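Local coordinates for protein beta-fructofuranosidase (PDB 6NOB) that probably hydrolyses beta-fructofuranosides such as sucrose, releasing fructose, as a glycoside hydrolase of family 32 from Bifidobacterium adolescentis, at residues 128-133 / 156-161; 251-256 / 350-355. All blocks are in the same frame, centred on the assembly; numbering follows the deposited sequence. Where two conformers were deposited one is given.

Contact 1. Residues 128-133 / 156-161; sequences WMNDPN and DNMHWG
Asn133 lies over one face of the Trp160 indole. Its CB sits 3.7 Å from the centroid of the six-membered ring, only 15° off the normal, a CH-pi contact. The amide continues from there across the same ring system, its plane inclined 34° to the indole, and OD1 comes to 3.6 Å from Trp160 CE2, above the ring and offset toward its rim. With CG beside the backbone N, the Asn133 amide reaches Gln147 through OD1 and Ser196 through ND2, while Trp160 NE1 donates to the carbonyl of Phe195; the ring meets Asn133 through its face and not through its N-H. At the other end, Met158 bends at chi2 (-67°) and chi3, carrying SD to 3.7 Å from Asn130 OD1 and the methyl CE to 3.9 Å from Trp128 CD1, oblique to that indole. Asn130 OD1 also accepts from Trp128 NE1 at 2.6 Å, and ND2 of Asn130 donates to Asp131 OD1 at 3.0 Å from above the carboxylate plane, so both ends of this amide are held, which limits its rotation; ND2 also bonds a PEG, probably from the crystallisation liquor. The intervening strand 141-149 carries Gln147, touched by Asn130, Met158 and Trp160. WMNDPN is the signature sequence of glycoside hydrolase family 32, carried on the innermost strand of the first blade of a five-bladed beta-propeller, beside the active-site pocket.

Contact 2. Residues 251-256 / 350-355; sequences VESPVA and LKRNVT
With CG1 placed beside its backbone N (chi1 -59°), Val255 brings that methyl to 3.9 Å from Arg352 O, while chi1 of 76° at Ser253 sets OG between backbone N and carbonyl carbon, 4.3 Å from Arg352 CB. These direct approaches are loose; the firmer link is one bridging water. It accepts from Ser253 OG at 2.5 Å and spends its two hydrogens on carbonyls, Pro254 O at 2.8 Å and Arg352 O at 2.7 Å. The strand thus supplies a hydroxyl and a carbonyl, and the facing loop one carbonyl, to the same molecule. Arg352 O is presented by a type I beta turn from Lys351 to Val354, closed by the bond from Val354 N to Lys351 O at 3.1 Å. The Arg352 side chain starts opposite Ser253 and leads its guanidinium back toward Val251; it touches Arg218 and Thr240. At Val255 and Ala256 the strand makes a classic beta bulge, both residues facing Gln238. Strand 253-256 is the outermost of the sheet 190-202, 216-227, 235-243, 253-256, and the turn joins strands 337-347 and 357-365 of the next sheet, so the contact ties the surface edge of one sheet to a hairpin connection of another.

Contact 1 closes before contact 2 opens, so the two follow in series along the chain. Their centres lie 22 Å apart and their nearest atoms about 8 Å, without touching. Contact 1 is buried, about 9 Å from the centre of the chain, within the sheet that includes strands 127-138, 141-149 and 159-165. Contact 2 is at the surface, about 25 Å from that centre, where strand 253-256 meets the connection between strands 337-347 and 357-365. Strand 190-202 links the two regions: it packs on contact 1 and is the opposite outermost strand of the sheet ending in 253-256. Contact 1 thus packs side chains within one propeller sheet, across its strand 141-149, whereas contact 2 bridges two successive sheets.

Contact 1. Residues 128-133 / 156-161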
# COMPACT_ATOMS: atom_id res chain seq x y z
N TRP A 128 -6.65 0.81 10.98
CA TRP A 128 -5.48 0.24 10.31
C TRP A 128 -5.71 0.06 8.82
O TRP A 128 -6.80 -0.33 8.39
CB TRP A 128 -5.11 -1.12 10.93
CG TRP A 128 -4.15 -1.94 10.11
CD1 TRP A 128 -4.45 -2.73 9.03
CD2 TRP A 128 -2.74 -2.08 10.33
NE1 TRP A 128 -3.31 -3.33 8.55
CE2 TRP A 128 -2.24 -2.95 9.33
CE3 TRP A 128 -1.84 -1.54 11.26
CZ2 TRP A 128 -0.90 -3.30 9.24
CZ3 TRP A 128 -0.50 -1.89 11.17
CH2 TRP A 128 -0.05 -2.76 10.17
N MET A 129 -4.66 0.31 8.04
CA MET A 129 -4.65 0.07 6.60
C MET A 129 -3.27 -0.40 6.17
O MET A 129 -2.26 0.12 6.65
CB MET A 129 -5.03 1.35 5.83
CG MET A 129 -4.75 1.27 4.33
SD MET A 129 -5.05 2.82 3.46
CE MET A 129 -3.59 3.76 3.90
N ASN A 130 -3.22 -1.39 5.26
CA ASN A 130 -1.95 -1.67 4.59
C ASN A 130 -2.07 -1.67 3.07
O ASN A 130 -2.28 -0.61 2.47
CB ASN A 130 -1.30 -2.97 5.11
CG ASN A 130 -2.27 -4.12 5.29
OD1 ASN A 130 -3.20 -4.05 6.09
ND2 ASN A 130 -2.02 -5.21 4.58
N ASP A 131 -1.95 -2.84 2.43
CA ASP A 131 -1.63 -2.92 1.01
C ASP A 131 -2.66 -2.17 0.15
O ASP A 131 -3.87 -2.26 0.42
CB ASP A 131 -1.59 -4.37 0.54
CG ASP A 131 -0.63 -5.23 1.32
OD1 ASP A 131 -0.11 -4.78 2.36
OD2 ASP A 131 -0.39 -6.36 0.86
N PRO A 132 -2.24 -1.48 -0.90
CA PRO A 132 -3.19 -1.01 -1.92
C PRO A 132 -3.63 -2.17 -2.80
O PRO A 132 -2.84 -3.04 -3.16
CB PRO A 132 -2.38 0.02 -2.72
CG PRO A 132 -0.97 -0.46 -2.59
CD PRO A 132 -0.85 -1.06 -1.21
N ASN A 133 -4.92 -2.17 -3.14
CA ASN A 133 -5.51 -3.26 -3.91
C ASN A 133 -6.35 -2.71 -5.06
O ASN A 133 -6.79 -1.56 -5.05
CB ASN A 133 -6.40 -4.16 -3.05
CG ASN A 133 -5.68 -4.73 -1.84
OD1 ASN A 133 -6.27 -4.93 -0.78
ND2 ASN A 133 -4.39 -5.02 -2.00
N ASP A 156 -5.41 -6.98 11.60
CA ASP A 156 -6.41 -7.94 12.06
C ASP A 156 -7.10 -8.52 10.83
O ASP A 156 -6.63 -8.36 9.71
CB ASP A 156 -7.40 -7.27 13.03
CG ASP A 156 -7.98 -8.24 14.05
OD1 ASP A 156 -7.96 -9.47 13.79
OD2 ASP A 156 -8.44 -7.78 15.10
N ASN A 157 -8.23 -9.20 11.05
CA ASN A 157 -8.96 -9.83 9.96
C ASN A 157 -9.27 -8.82 8.87
O ASN A 157 -9.80 -7.74 9.13
CB ASN A 157 -10.26 -10.46 10.49
CG ASN A 157 -10.00 -11.69 11.35
OD1 ASN A 157 -9.23 -12.58 10.97
ND2 ASN A 157 -10.65 -11.75 12.51
N MET A 158 -8.92 -9.18 7.64
CA MET A 158 -8.71 -8.20 6.58
C MET A 158 -10.00 -7.89 5.83
O MET A 158 -10.71 -8.80 5.38
CB MET A 158 -7.64 -8.69 5.62
CG MET A 158 -6.24 -8.30 6.04
SD MET A 158 -6.00 -6.51 5.93
CE MET A 158 -6.06 -6.00 7.64
N HIS A 159 -10.29 -6.59 5.70
CA HIS A 159 -11.34 -6.04 4.85
C HIS A 159 -10.69 -5.35 3.65
O HIS A 159 -9.47 -5.19 3.58
CB HIS A 159 -12.21 -5.03 5.61
CG HIS A 159 -12.79 -5.53 6.89
ND1 HIS A 159 -12.02 -6.10 7.89
CD2 HIS A 159 -14.06 -5.52 7.36
CE1 HIS A 159 -12.80 -6.43 8.91
NE2 HIS A 159 -14.04 -6.09 8.61
N TRP A 160 -11.53 -4.91 2.72
CA TRP A 160 -11.11 -4.04 1.63
C TRP A 160 -11.76 -2.68 1.82
O TRP A 160 -12.99 -2.55 1.75
CB TRP A 160 -11.50 -4.63 0.27
CG TRP A 160 -10.51 -5.59 -0.30
CD1 TRP A 160 -9.79 -6.53 0.38
CD2 TRP A 160 -10.13 -5.70 -1.68
NE1 TRP A 160 -8.98 -7.23 -0.50
CE2 TRP A 160 -9.17 -6.74 -1.76
CE3 TRP A 160 -10.50 -5.03 -2.84
CZ2 TRP A 160 -8.59 -7.11 -2.97
CZ3 TRP A 160 -9.92 -5.40 -4.04
CH2 TRP A 160 -8.97 -6.43 -4.09
N GLY A 161 -10.94 -1.66 2.06
CA GLY A 161 -11.40 -0.29 1.95
C GLY A 161 -11.46 0.15 0.50
O GLY A 161 -10.96 -0.52 -0.40

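Contact 2. Residues 251-256 / 350-355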
# COMPACT_ATOMS: atom_id res chain seq x y z
N VAL A 251 -21.06 -11.26 -6.25
CA VAL A 251 -20.75 -12.58 -5.72
C VAL A 251 -19.29 -12.94 -5.98
O VAL A 251 -18.71 -12.64 -7.03
CB VAL A 251 -21.70 -13.63 -6.33
CG1 VAL A 251 -21.67 -13.58 -7.85
CG2 VAL A 251 -21.39 -15.02 -5.80
N GLU A 252 -18.67 -13.59 -4.98
CA GLU A 252 -17.28 -13.99 -5.00
C GLU A 252 -17.18 -15.51 -5.08
O GLU A 252 -17.94 -16.22 -4.41
CB GLU A 252 -16.55 -13.48 -3.75
CG GLU A 252 -15.06 -13.81 -3.68
CD GLU A 252 -14.42 -13.31 -2.39
OE1 GLU A 252 -15.03 -12.46 -1.71
OE2 GLU A 252 -13.31 -13.78 -2.05
N SER A 253 -16.25 -16.00 -5.90
CA SER A 253 -16.09 -17.43 -6.13
C SER A 253 -14.63 -17.72 -6.49
O SER A 253 -13.97 -16.87 -7.10
CB SER A 253 -17.04 -17.91 -7.24
OG SER A 253 -16.61 -17.53 -8.53
N PRO A 254 -14.11 -18.88 -6.11
CA PRO A 254 -12.66 -19.13 -6.24
C PRO A 254 -12.25 -19.48 -7.66
O PRO A 254 -13.01 -20.05 -8.44
CB PRO A 254 -12.43 -20.31 -5.30
CG PRO A 254 -13.71 -21.06 -5.35
CD PRO A 254 -14.79 -20.01 -5.46
N VAL A 255 -11.00 -19.14 -7.98
CA VAL A 255 -10.48 -19.32 -9.33
C VAL A 255 -9.13 -20.03 -9.39
O VAL A 255 -8.78 -20.59 -10.45
CB VAL A 255 -10.40 -17.97 -10.07
CG1 VAL A 255 -11.77 -17.32 -10.15
CG2 VAL A 255 -9.40 -17.05 -9.39
N ALA A 256 -8.32 -20.04 -8.33
CA ALA A 256 -6.99 -20.64 -8.42
C ALA A 256 -6.56 -21.16 -7.05
O ALA A 256 -6.52 -20.39 -6.08
CB ALA A 256 -5.97 -19.64 -8.96
N LEU A 350 -12.52 -13.30 -19.48
CA LEU A 350 -12.23 -13.74 -18.12
C LEU A 350 -13.52 -13.96 -17.33
O LEU A 350 -13.75 -13.37 -16.27
CB LEU A 350 -11.31 -12.74 -17.43
CG LEU A 350 -9.95 -12.51 -18.09
CD1 LEU A 350 -9.12 -11.53 -17.29
CD2 LEU A 350 -9.21 -13.83 -18.27
N LYS A 351 -14.38 -14.82 -17.87
CA LYS A 351 -15.58 -15.24 -17.15
C LYS A 351 -15.19 -15.90 -15.83
O LYS A 351 -14.13 -16.52 -15.72
CB LYS A 351 -16.40 -16.22 -18.00
CG LYS A 351 -17.07 -15.60 -19.21
CD LYS A 351 -17.62 -16.67 -20.14
CE LYS A 351 -18.68 -17.52 -19.45
NZ LYS A 351 -18.51 -18.97 -19.73
N ARG A 352 -16.06 -15.76 -14.83
CA ARG A 352 -15.73 -16.24 -13.49
C ARG A 352 -15.41 -17.73 -13.45
O ARG A 352 -14.72 -18.18 -12.53
CB ARG A 352 -16.88 -15.94 -12.52
CG ARG A 352 -18.06 -16.89 -12.63
CD ARG A 352 -19.27 -16.38 -11.86
NE ARG A 352 -20.47 -17.13 -12.21
CZ ARG A 352 -21.68 -16.60 -12.28
NH1 ARG A 352 -21.86 -15.30 -12.03
NH2 ARG A 352 -22.72 -17.36 -12.62
N ASN A 353 -15.87 -18.51 -14.43
CA ASN A 353 -15.72 -19.96 -14.40
C ASN A 353 -14.66 -20.48 -15.36
O ASN A 353 -14.58 -21.69 -15.58
CB ASN A 353 -17.06 -20.64 -14.69
CG ASN A 353 -17.65 -20.23 -16.02
OD1 ASN A 353 -17.02 -19.52 -16.80
ND2 ASN A 353 -18.87 -20.69 -16.29
N VAL A 354 -13.84 -19.61 -15.95
CA VAL A 354 -12.75 -20.10 -16.79
C VAL A 354 -11.61 -20.56 -15.89
O VAL A 354 -11.37 -19.98 -14.82
CB VAL A 354 -12.30 -19.01 -17.79
CG1 VAL A 354 -11.59 -17.86 -17.08
CG2 VAL A 354 -11.40 -19.62 -18.88
N THR A 355 -10.92 -21.62 -16.30
CA THR A 355 -9.89 -22.18 -15.45
C THR A 355 -8.56 -21.47 -15.68
O THR A 355 -8.31 -20.88 -16.73
CB THR A 355 -9.72 -23.68 -15.70
OG1 THR A 355 -9.27 -23.90 -17.05
CG2 THR A 355 -11.04 -24.40 -15.49
O HOH W 1 -15.14 -18.94 -9.94